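Local structure of uncharacterized protein (Capnocytophaga ochracea, 4W9R) at residues E8-Q19 with F95-Y106; D78-P88 with E124-Y132. The protein is of unknown function but belongs to a putative esterase family of the alpha/beta-hydrolase clan; whether it hydrolyses esters is uncertain. All blocks are in the same frame, centred on the assembly; numbering follows the deposited sequence.

Contact 1: residues E8-Q19 with F95-Y106; sequences ETFSSGRLNRKQ and FFEFVSAELVPY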
loop_
_atom_site.group_PDB
_atom_site.type_symbol
_atom_site.label_atom_id
_atom_site.label_comp_id
_atom_site.label_asym_id
_atom_site.label_seq_id
_atom_site.Cartn_x
_atom_site.Cartn_y
_atom_site.Cartn_z
ATOM N N GLU B 8 12.859 18.149 -9.506
ATOM C CA GLU B 8 13.780 19.273 -9.608
ATOM C C GLU B 8 15.107 18.935 -8.938
ATOM O O GLU B 8 15.197 17.988 -8.159
ATOM C CB GLU B 8 13.176 20.534 -8.986
ATOM C CG GLU B 8 13.048 20.497 -7.472
ATOM C CD GLU B 8 12.402 21.752 -6.910
ATOM O OE1 GLU B 8 11.621 22.400 -7.638
ATOM O OE2 GLU B 8 12.677 22.093 -5.740
ATOM N N THR B 9 16.141 19.704 -9.255
ATOM C CA THR B 9 17.443 19.506 -8.633
ATOM C C THR B 9 17.661 20.507 -7.506
ATOM O O THR B 9 17.338 21.688 -7.637
ATOM C CB THR B 9 18.591 19.631 -9.652
ATOM O OG1 THR B 9 18.489 20.882 -10.340
ATOM C CG2 THR B 9 18.529 18.496 -10.662
ATOM N N PHE B 10 18.200 20.022 -6.395
ATOM C CA PHE B 10 18.528 20.876 -5.264
ATOM C C PHE B 10 20.038 20.973 -5.125
ATOM O O PHE B 10 20.728 19.955 -5.065
ATOM C CB PHE B 10 17.902 20.333 -3.976
ATOM C CG PHE B 10 18.173 21.179 -2.762
ATOM C CD1 PHE B 10 19.261 20.920 -1.945
ATOM C CD2 PHE B 10 17.331 22.230 -2.433
ATOM C CE1 PHE B 10 19.511 21.696 -0.828
ATOM C CE2 PHE B 10 17.575 23.008 -1.318
ATOM C CZ PHE B 10 18.666 22.740 -0.514
ATOM N N SER B 11 20.554 22.196 -5.082
ATOM C CA SER B 11 21.987 22.392 -4.917
ATOM C C SER B 11 22.337 22.367 -3.437
ATOM O O SER B 11 21.870 23.200 -2.662
ATOM C CB SER B 11 22.435 23.708 -5.554
ATOM O OG SER B 11 22.268 23.677 -6.961
ATOM N N SER B 12 23.166 21.405 -3.052
ATOM C CA SER B 12 23.501 21.207 -1.651
ATOM C C SER B 12 24.951 21.576 -1.373
ATOM O O SER B 12 25.859 21.130 -2.071
ATOM C CB SER B 12 23.237 19.758 -1.240
ATOM O OG SER B 12 23.630 19.529 0.102
ATOM N N GLY B 13 25.158 22.397 -0.350
ATOM C CA GLY B 13 26.495 22.790 0.045
ATOM C C GLY B 13 27.204 21.658 0.760
ATOM O O GLY B 13 28.401 21.437 0.568
ATOM N N ARG B 14 26.454 20.933 1.583
ATOM C CA ARG B 14 27.009 19.828 2.355
ATOM C C ARG B 14 27.317 18.616 1.479
ATOM O O ARG B 14 28.341 17.958 1.661
ATOM C CB ARG B 14 26.050 19.434 3.479
ATOM C CG ARG B 14 26.064 20.386 4.663
ATOM C CD ARG B 14 24.954 20.055 5.643
ATOM N NE ARG B 14 25.107 20.762 6.911
ATOM C CZ ARG B 14 24.675 21.999 7.138
ATOM N NH1 ARG B 14 24.858 22.558 8.326
ATOM N NH2 ARG B 14 24.065 22.678 6.176
ATOM N N LEU B 15 26.429 18.323 0.536
ATOM C CA LEU B 15 26.628 17.198 -0.373
ATOM C C LEU B 15 27.574 17.554 -1.515
ATOM O O LEU B 15 28.139 16.669 -2.159
ATOM C CB LEU B 15 25.290 16.722 -0.937
ATOM C CG LEU B 15 24.368 16.019 0.058
ATOM C CD1 LEU B 15 23.070 15.603 -0.615
ATOM C CD2 LEU B 15 25.076 14.818 0.659
ATOM N N ASN B 16 27.736 18.853 -1.756
ATOM C CA ASN B 16 28.580 19.355 -2.837
ATOM C C ASN B 16 28.189 18.787 -4.200
ATOM O O ASN B 16 29.047 18.498 -5.033
ATOM C CB ASN B 16 30.050 19.051 -2.552
ATOM C CG ASN B 16 30.895 20.302 -2.477
ATOM O OD1 ASN B 16 30.612 21.296 -3.146
ATOM N ND2 ASN B 16 31.940 20.261 -1.659
ATOM N N ARG B 17 26.887 18.624 -4.413
ATOM C CA ARG B 17 26.368 18.110 -5.674
ATOM C C ARG B 17 24.923 18.545 -5.880
ATOM O O ARG B 17 24.259 18.983 -4.941
ATOM C CB ARG B 17 26.465 16.584 -5.721
ATOM C CG ARG B 17 25.524 15.868 -4.766
ATOM C CD ARG B 17 25.439 14.386 -5.094
ATOM N NE ARG B 17 24.511 13.681 -4.216
ATOM C CZ ARG B 17 24.882 12.939 -3.177
ATOM N NH1 ARG B 17 26.168 12.795 -2.886
ATOM N NH2 ARG B 17 23.966 12.335 -2.431
ATOM N N LYS B 18 24.442 18.432 -7.113
ATOM C CA LYS B 18 23.034 18.680 -7.388
ATOM C C LYS B 18 22.251 17.404 -7.109
ATOM O O LYS B 18 22.473 16.376 -7.748
ATOM C CB LYS B 18 22.824 19.130 -8.835
ATOM C CG LYS B 18 23.449 20.472 -9.181
ATOM C CD LYS B 18 23.327 20.759 -10.670
ATOM C CE LYS B 18 23.838 22.147 -11.022
ATOM N NZ LYS B 18 22.997 23.219 -10.418
ATOM N N GLN B 19 21.332 17.477 -6.154
ATOM C CA GLN B 19 20.599 16.297 -5.720
ATOM C C GLN B 19 19.192 16.275 -6.295
ATOM O O GLN B 19 18.424 17.219 -6.109
ATOM C CB GLN B 19 20.540 16.238 -4.191
ATOM C CG GLN B 19 19.709 15.089 -3.649
ATOM C CD GLN B 19 20.253 13.736 -4.059
ATOM O OE1 GLN B 19 21.450 13.472 -3.937
ATOM N NE2 GLN B 19 19.376 12.872 -4.556
ATOM N N PHE B 95 24.914 13.834 4.409
ATOM C CA PHE B 95 23.561 13.561 3.935
ATOM C C PHE B 95 22.554 13.767 5.059
ATOM O O PHE B 95 21.483 14.341 4.850
ATOM C CB PHE B 95 23.453 12.138 3.384
ATOM C CG PHE B 95 22.090 11.800 2.850
ATOM C CD1 PHE B 95 21.729 12.155 1.562
ATOM C CD2 PHE B 95 21.169 11.128 3.639
ATOM C CE1 PHE B 95 20.476 11.845 1.069
ATOM C CE2 PHE B 95 19.914 10.817 3.151
ATOM C CZ PHE B 95 19.567 11.177 1.864
ATOM N N PHE B 96 22.909 13.290 6.248
ATOM C CA PHE B 96 22.067 13.422 7.431
ATOM C C PHE B 96 21.686 14.878 7.688
ATOM O O PHE B 96 20.515 15.188 7.910
ATOM C CB PHE B 96 22.783 12.838 8.650
ATOM C CG PHE B 96 21.964 12.852 9.906
ATOM C CD1 PHE B 96 20.948 11.930 10.096
ATOM C CD2 PHE B 96 22.220 13.775 10.906
ATOM C CE1 PHE B 96 20.197 11.936 11.255
ATOM C CE2 PHE B 96 21.472 13.784 12.066
ATOM C CZ PHE B 96 20.459 12.864 12.241
ATOM N N GLU B 97 22.678 15.763 7.645
ATOM C CA GLU B 97 22.452 17.184 7.895
ATOM C C GLU B 97 21.858 17.898 6.682
ATOM O O GLU B 97 21.183 18.917 6.826
ATOM C CB GLU B 97 23.754 17.866 8.320
ATOM C CG GLU B 97 24.332 17.339 9.627
ATOM C CD GLU B 97 25.537 18.134 10.098
ATOM O OE1 GLU B 97 25.669 19.310 9.701
ATOM O OE2 GLU B 97 26.352 17.580 10.865
ATOM N N PHE B 98 22.113 17.361 5.491
ATOM C CA PHE B 98 21.528 17.905 4.268
ATOM C C PHE B 98 20.005 17.921 4.351
ATOM O O PHE B 98 19.362 18.885 3.941
ATOM C CB PHE B 98 21.984 17.100 3.048
ATOM C CG PHE B 98 20.973 17.060 1.933
ATOM C CD1 PHE B 98 20.749 18.173 1.140
ATOM C CD2 PHE B 98 20.254 15.903 1.674
ATOM C CE1 PHE B 98 19.820 18.138 0.116
ATOM C CE2 PHE B 98 19.324 15.860 0.650
ATOM C CZ PHE B 98 19.107 16.979 -0.131
ATOM N N VAL B 99 19.436 16.846 4.887
ATOM C CA VAL B 99 17.991 16.757 5.062
ATOM C C VAL B 99 17.507 17.773 6.094
ATOM O O VAL B 99 16.574 18.534 5.840
ATOM C CB VAL B 99 17.562 15.344 5.501
ATOM C CG1 VAL B 99 16.055 15.280 5.696
ATOM C CG2 VAL B 99 18.018 14.307 4.484
ATOM N N SER B 100 18.154 17.779 7.257
ATOM C CA SER B 100 17.774 18.660 8.358
ATOM C C SER B 100 18.001 20.141 8.076
ATOM O O SER B 100 17.084 20.951 8.195
ATOM C CB SER B 100 18.546 18.282 9.625
ATOM O OG SER B 100 18.107 17.046 10.148
ATOM N N ALA B 101 19.234 20.491 7.723
ATOM C CA ALA B 101 19.642 21.891 7.668
ATOM C C ALA B 101 19.423 22.567 6.315
ATOM O O ALA B 101 19.517 23.790 6.213
ATOM C CB ALA B 101 21.108 22.009 8.068
ATOM N N GLU B 102 19.124 21.787 5.283
ATOM C CA GLU B 102 19.016 22.346 3.938
ATOM C C GLU B 102 17.665 22.072 3.288
ATOM O O GLU B 102 16.906 23.001 3.007
ATOM C CB GLU B 102 20.137 21.809 3.046
ATOM C CG GLU B 102 21.536 22.120 3.550
ATOM C CD GLU B 102 22.617 21.622 2.611
ATOM O OE1 GLU B 102 22.273 21.007 1.581
ATOM O OE2 GLU B 102 23.811 21.848 2.901
ATOM N N LEU B 103 17.378 20.796 3.041
ATOM C CA LEU B 103 16.170 20.395 2.325
ATOM C C LEU B 103 14.889 20.864 3.009
ATOM O O LEU B 103 14.065 21.540 2.394
ATOM C CB LEU B 103 16.134 18.875 2.160
ATOM C CG LEU B 103 14.950 18.335 1.357
ATOM C CD1 LEU B 103 14.939 18.930 -0.044
ATOM C CD2 LEU B 103 14.992 16.821 1.297
ATOM N N VAL B 104 14.728 20.504 4.279
ATOM C CA VAL B 104 13.523 20.861 5.024
ATOM C C VAL B 104 13.317 22.382 5.159
ATOM O O VAL B 104 12.210 22.866 4.915
ATOM C CB VAL B 104 13.520 20.207 6.426
ATOM C CG1 VAL B 104 12.398 20.772 7.283
ATOM C CG2 VAL B 104 13.390 18.696 6.303
ATOM N N PRO B 105 14.365 23.146 5.534
ATOM C CA PRO B 105 14.140 24.598 5.580
ATOM C C PRO B 105 13.809 25.192 4.213
ATOM O O PRO B 105 13.069 26.175 4.137
ATOM C CB PRO B 105 15.475 25.147 6.098
ATOM C CG PRO B 105 16.083 24.012 6.841
ATOM C CD PRO B 105 15.699 22.795 6.055
ATOM N N TYR B 106 14.350 24.601 3.152
ATOM C CA TYR B 106 14.045 25.037 1.794
ATOM C C TYR B 106 12.564 24.869 1.487
ATOM O O TYR B 106 11.934 25.755 0.912
ATOM C CB TYR B 106 14.883 24.262 0.779
ATOM C CG TYR B 106 14.407 24.394 -0.651
ATOM C CD1 TYR B 106 14.654 25.547 -1.383
ATOM C CD2 TYR B 106 13.719 23.358 -1.273
ATOM C CE1 TYR B 106 14.223 25.669 -2.694
ATOM C CE2 TYR B 106 13.286 23.470 -2.582
ATOM C CZ TYR B 106 13.541 24.627 -3.286
ATOM O OH TYR B 106 13.110 24.740 -4.589
#
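The F98 ring is covered across the contact by L15, whose CD1 stands 3.7 Å from the ring centroid and 15° off its normal, a CH-pi contact over one face. L103 CB lies over the opposite face, and F10 CD1 meets the F98 edge in plane, 3.5 Å from F98 CE1. The F10 ring directs an edge at the face of Y106, with centroids 5.1 Å apart and planes at 65°; with chi1 at -179°, its CG is trans to the backbone N, which carries the ring off strand 5-12 to the helix. F10, F98 and Y106 form an aromatic cluster, bordered at one end by Y106 OH, which donates to E8 OE2 on the syn side but well out of the carboxylate plane (2.9 Å).

A polar network borders the other side. E102 serves the turn with both carboxylate oxygens. OE1 accepts from S12 OG, a bond modelled too short for its length to be trusted, while OE2 receives R14 N at 3.1 Å through its syn lone pair. S12 OG also accepts from L15 N (3.1 Å), an ST motif, and N16 and R17 opposite S12 make a G1 bulge. The R14 guanidinium has A101 CB over one face and the E102 carboxylate at its edge. R14 NE forms a salt bridge to E97 OE1 at 3.2 Å, on the anti side and tilted from both the carboxylate and guanidinium planes, whereas the bond from NH2 to E102 OE2 is weak.

R14 would probably offset only part of the combined charge of the two glutamates; its N and weak NH2 bonds at OE2 would favour ionised E102, while the part of OE1 is doubtful. Hairpin 8-19 thus joins helix 91-110 through aromatic and charged pairings.

Contact 2: residues D78-P88 with E124-Y132; sequences DVTVVEEVGRP and EAGFLANYY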
loop_
_atom_site.group_PDB
_atom_site.type_symbol
_atom_site.label_atom_id
_atom_site.label_comp_id
_atom_site.label_asym_id
_atom_site.label_seq_id
_atom_site.Cartn_x
_atom_site.Cartn_y
_atom_site.Cartn_z
ATOM N N ASP B 78 26.040 7.520 1.579
ATOM C CA ASP B 78 25.258 8.623 2.128
ATOM C C ASP B 78 24.307 8.159 3.227
ATOM O O ASP B 78 24.150 8.831 4.243
ATOM C CB ASP B 78 24.457 9.323 1.025
ATOM C CG ASP B 78 25.335 10.111 0.071
ATOM O OD1 ASP B 78 26.456 10.497 0.465
ATOM O OD2 ASP B 78 24.896 10.352 -1.074
ATOM N N VAL B 79 23.651 7.027 3.005
ATOM C CA VAL B 79 22.635 6.542 3.933
ATOM C C VAL B 79 23.128 5.495 4.931
ATOM O O VAL B 79 22.350 5.006 5.749
ATOM C CB VAL B 79 21.438 5.950 3.170
ATOM C CG1 VAL B 79 20.771 7.025 2.326
ATOM C CG2 VAL B 79 21.887 4.786 2.304
ATOM N N THR B 80 24.407 5.142 4.869
ATOM C CA THR B 80 24.908 4.042 5.690
ATOM C C THR B 80 25.667 4.496 6.932
ATOM O O THR B 80 26.647 5.235 6.844
ATOM C CB THR B 80 25.827 3.111 4.883
ATOM O OG1 THR B 80 25.100 2.555 3.782
ATOM C CG2 THR B 80 26.337 1.980 5.763
ATOM N N VAL B 81 25.202 4.033 8.088
ATOM C CA VAL B 81 25.896 4.251 9.350
ATOM C C VAL B 81 26.841 3.083 9.623
ATOM O O VAL B 81 26.397 1.950 9.809
ATOM C CB VAL B 81 24.908 4.399 10.520
ATOM C CG1 VAL B 81 25.656 4.567 11.832
ATOM C CG2 VAL B 81 23.968 5.568 10.277
ATOM N N VAL B 82 28.140 3.363 9.649
ATOM C CA VAL B 82 29.142 2.310 9.790
ATOM C C VAL B 82 29.180 1.743 11.206
ATOM O O VAL B 82 28.907 2.444 12.180
ATOM C CB VAL B 82 30.545 2.814 9.407
ATOM C CG1 VAL B 82 30.572 3.229 7.944
ATOM C CG2 VAL B 82 30.969 3.968 10.305
ATOM N N GLU B 83 29.523 0.463 11.307
ATOM C CA GLU B 83 29.503 -0.243 12.582
ATOM C C GLU B 83 30.599 0.256 13.520
ATOM O O GLU B 83 30.447 0.216 14.741
ATOM C CB GLU B 83 29.653 -1.750 12.349
ATOM C CG GLU B 83 28.858 -2.620 13.313
ATOM C CD GLU B 83 29.527 -2.776 14.662
ATOM O OE1 GLU B 83 30.763 -2.611 14.741
ATOM O OE2 GLU B 83 28.816 -3.069 15.646
ATOM N N GLU B 84 31.697 0.730 12.941
ATOM C CA GLU B 84 32.857 1.154 13.719
ATOM C C GLU B 84 32.542 2.320 14.658
ATOM O O GLU B 84 32.724 2.212 15.872
ATOM C CB GLU B 84 34.004 1.536 12.778
ATOM C CG GLU B 84 35.304 1.889 13.479
ATOM C CD GLU B 84 36.411 2.255 12.507
ATOM O OE1 GLU B 84 36.110 2.488 11.317
ATOM O OE2 GLU B 84 37.584 2.306 12.932
ATOM N N VAL B 85 32.078 3.432 14.096
ATOM C CA VAL B 85 31.737 4.607 14.893
ATOM C C VAL B 85 30.347 4.509 15.534
ATOM O O VAL B 85 30.163 4.884 16.692
ATOM C CB VAL B 85 31.829 5.887 14.048
ATOM C CG1 VAL B 85 31.484 7.104 14.887
ATOM C CG2 VAL B 85 33.229 6.023 13.478
ATOM N N GLY B 86 29.372 4.010 14.779
ATOM C CA GLY B 86 28.031 3.813 15.305
ATOM C C GLY B 86 27.103 5.005 15.152
ATOM O O GLY B 86 25.960 4.975 15.607
ATOM N N ARG B 87 27.598 6.064 14.523
ATOM C CA ARG B 87 26.787 7.243 14.241
ATOM C C ARG B 87 27.150 7.764 12.855
ATOM O O ARG B 87 28.194 7.393 12.317
ATOM C CB ARG B 87 26.994 8.321 15.313
ATOM C CG ARG B 87 28.337 9.014 15.242
ATOM C CD ARG B 87 28.477 10.079 16.316
ATOM N NE ARG B 87 29.764 10.757 16.216
ATOM C CZ ARG B 87 30.890 10.300 16.750
ATOM N NH1 ARG B 87 30.885 9.163 17.433
ATOM N NH2 ARG B 87 32.021 10.978 16.603
ATOM N N PRO B 88 26.283 8.597 12.253
ATOM C CA PRO B 88 26.630 9.155 10.942
ATOM C C PRO B 88 27.927 9.961 10.969
ATOM O O PRO B 88 28.091 10.846 11.808
ATOM C CB PRO B 88 25.441 10.067 10.622
ATOM C CG PRO B 88 24.316 9.511 11.414
ATOM C CD PRO B 88 24.921 8.974 12.671
ATOM N N GLU B 124 19.182 0.868 4.801
ATOM C CA GLU B 124 20.219 1.652 5.468
ATOM C C GLU B 124 19.707 3.033 5.865
ATOM O O GLU B 124 19.948 3.495 6.980
ATOM C CB GLU B 124 21.456 1.788 4.577
ATOM C CG GLU B 124 22.248 0.499 4.386
ATOM C CD GLU B 124 21.648 -0.407 3.328
ATOM O OE1 GLU B 124 20.710 0.030 2.626
ATOM O OE2 GLU B 124 22.118 -1.557 3.195
ATOM N N ALA B 125 19.001 3.686 4.947
ATOM C CA ALA B 125 18.411 4.991 5.226
ATOM C C ALA B 125 17.367 4.886 6.336
ATOM O O ALA B 125 17.182 5.820 7.117
ATOM C CB ALA B 125 17.794 5.576 3.967
ATOM N N GLY B 126 16.690 3.743 6.398
ATOM C CA GLY B 126 15.706 3.490 7.434
ATOM C C GLY B 126 16.316 3.513 8.822
ATOM O O GLY B 126 15.694 3.978 9.775
ATOM N N PHE B 127 17.537 3.003 8.938
ATOM C CA PHE B 127 18.253 3.030 10.206
ATOM C C PHE B 127 18.853 4.407 10.457
ATOM O O PHE B 127 18.921 4.865 11.597
ATOM C CB PHE B 127 19.348 1.963 10.236
ATOM C CG PHE B 127 20.099 1.909 11.535
ATOM C CD1 PHE B 127 19.480 1.455 12.688
ATOM C CD2 PHE B 127 21.421 2.316 11.607
ATOM C CE1 PHE B 127 20.165 1.406 13.887
ATOM C CE2 PHE B 127 22.111 2.270 12.804
ATOM C CZ PHE B 127 21.482 1.814 13.946
ATOM N N LEU B 128 19.291 5.059 9.384
ATOM C CA LEU B 128 19.840 6.408 9.465
ATOM C C LEU B 128 18.811 7.390 10.016
ATOM O O LEU B 128 19.152 8.314 10.756
ATOM C CB LEU B 128 20.322 6.871 8.088
ATOM C CG LEU B 128 20.769 8.330 7.967
ATOM C CD1 LEU B 128 22.015 8.575 8.796
ATOM C CD2 LEU B 128 21.006 8.706 6.513
ATOM N N ALA B 129 17.549 7.174 9.660
ATOM C CA ALA B 129 16.468 8.064 10.061
ATOM C C ALA B 129 16.253 8.066 11.573
ATOM O O ALA B 129 15.720 9.027 12.127
ATOM C CB ALA B 129 15.181 7.680 9.347
ATOM N N ASN B 130 16.665 6.988 12.236
ATOM C CA ASN B 130 16.530 6.888 13.685
ATOM C C ASN B 130 17.296 7.982 14.416
ATOM O O ASN B 130 16.883 8.440 15.481
ATOM C CB ASN B 130 17.015 5.523 14.178
ATOM C CG ASN B 130 16.128 4.385 13.720
ATOM O OD1 ASN B 130 14.925 4.558 13.530
ATOM N ND2 ASN B 130 16.720 3.208 13.547
ATOM N N TYR B 131 18.408 8.409 13.827
ATOM C CA TYR B 131 19.331 9.319 14.494
ATOM C C TYR B 131 18.804 10.747 14.607
ATOM O O TYR B 131 19.420 11.589 15.258
ATOM C CB TYR B 131 20.680 9.304 13.776
ATOM C CG TYR B 131 21.486 8.067 14.095
ATOM C CD1 TYR B 131 21.246 6.869 13.435
ATOM C CD2 TYR B 131 22.470 8.090 15.074
ATOM C CE1 TYR B 131 21.974 5.732 13.732
ATOM C CE2 TYR B 131 23.203 6.960 15.376
ATOM C CZ TYR B 131 22.951 5.783 14.704
ATOM O OH TYR B 131 23.680 4.657 15.007
ATOM N N TYR B 132 17.664 11.020 13.981
ATOM C CA TYR B 132 17.021 12.319 14.135
ATOM C C TYR B 132 16.415 12.468 15.533
ATOM O O TYR B 132 16.092 13.575 15.963
ATOM C CB TYR B 132 15.958 12.525 13.055
ATOM C CG TYR B 132 16.551 12.715 11.679
ATOM C CD1 TYR B 132 17.239 13.876 11.359
ATOM C CD2 TYR B 132 16.435 11.733 10.705
ATOM C CE1 TYR B 132 17.792 14.058 10.108
ATOM C CE2 TYR B 132 16.986 11.908 9.447
ATOM C CZ TYR B 132 17.663 13.074 9.156
ATOM O OH TYR B 132 18.218 13.262 7.911
HETATM O O HOH W 1 22.748 2.930 8.249
#
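Apolar packing carries most of the contact between V79, V81 and P88 on one side and A125, L128 and Y131 on the other. V79 lies against the start of the helical segment, its CG1 at 3.7 Å from A125 CB and its CG2 near E124 CB. V81 turns its side chain towards segment 124-132 and uses its branches separately: CG2 touches L128 CD1 at 3.9 Å and approaches Y131 CE1, while CG1, set anti to the backbone N (chi1 178°), lies by Y131 OH. Its CB also meets the edge of the F127 ring. Replacing V81 by an alanine would probably open a gap between L128 CD1 and the Y131 ring and leave that ring less firmly held.

The ring contact comes from P88, whose CD stands 3.8 Å from the Y131 centroid and 22° off the normal, a CH-pi contact over one face. P88 CG continues onto L128 CD1 at 3.6 Å, so this methyl packs against P88 and V81 together in a compact triangle.

Polar links are few. Y131 OH donates to G86 O, which lies near the plane of the ring; the modelled separation is too short to be taken literally at 2.70 Å resolution. A water bridges the backbones, accepting from V81 N at 2.7 Å and donating to E124 O at 3.1 Å, and it sits in plane at the edge of F127.

F159 adds an edge-to-face partner to Y131 and F192 one to F127. Segment 124-132 begins in helix 123-128, just after strand 116-122, and runs on into a 3-10 turn. This corresponds in topology to the nucleophile-elbow region of alpha/beta-hydrolases, though no catalytic role is established here; segment 78-88 is the loop packed on it.

The centres of the two contacts lie about 17 Å apart on the same side of the chain's centre, both within the part of the chain assigned to the putative esterase family. Their segments alternate along the chain: 8-19, 78-88, 95-106, 124-132. Contact 1 joins the antiparallel edge hairpin of the mixed sheet, strands 5-12 and 17-24, to helix 91-110, whereas contact 2 joins the loop after helix 76-79 to helix 123-128, which follows inner strand 116-122. Helix 91-110, a component of contact 1, also meets contact 2 through a probable hydrogen bond from Y132 OH to F96 O (3.0 Å), while a salt bridge from R17 NH2 to D78 OD2 (2.6 Å) joins the hairpin to segment 78-88.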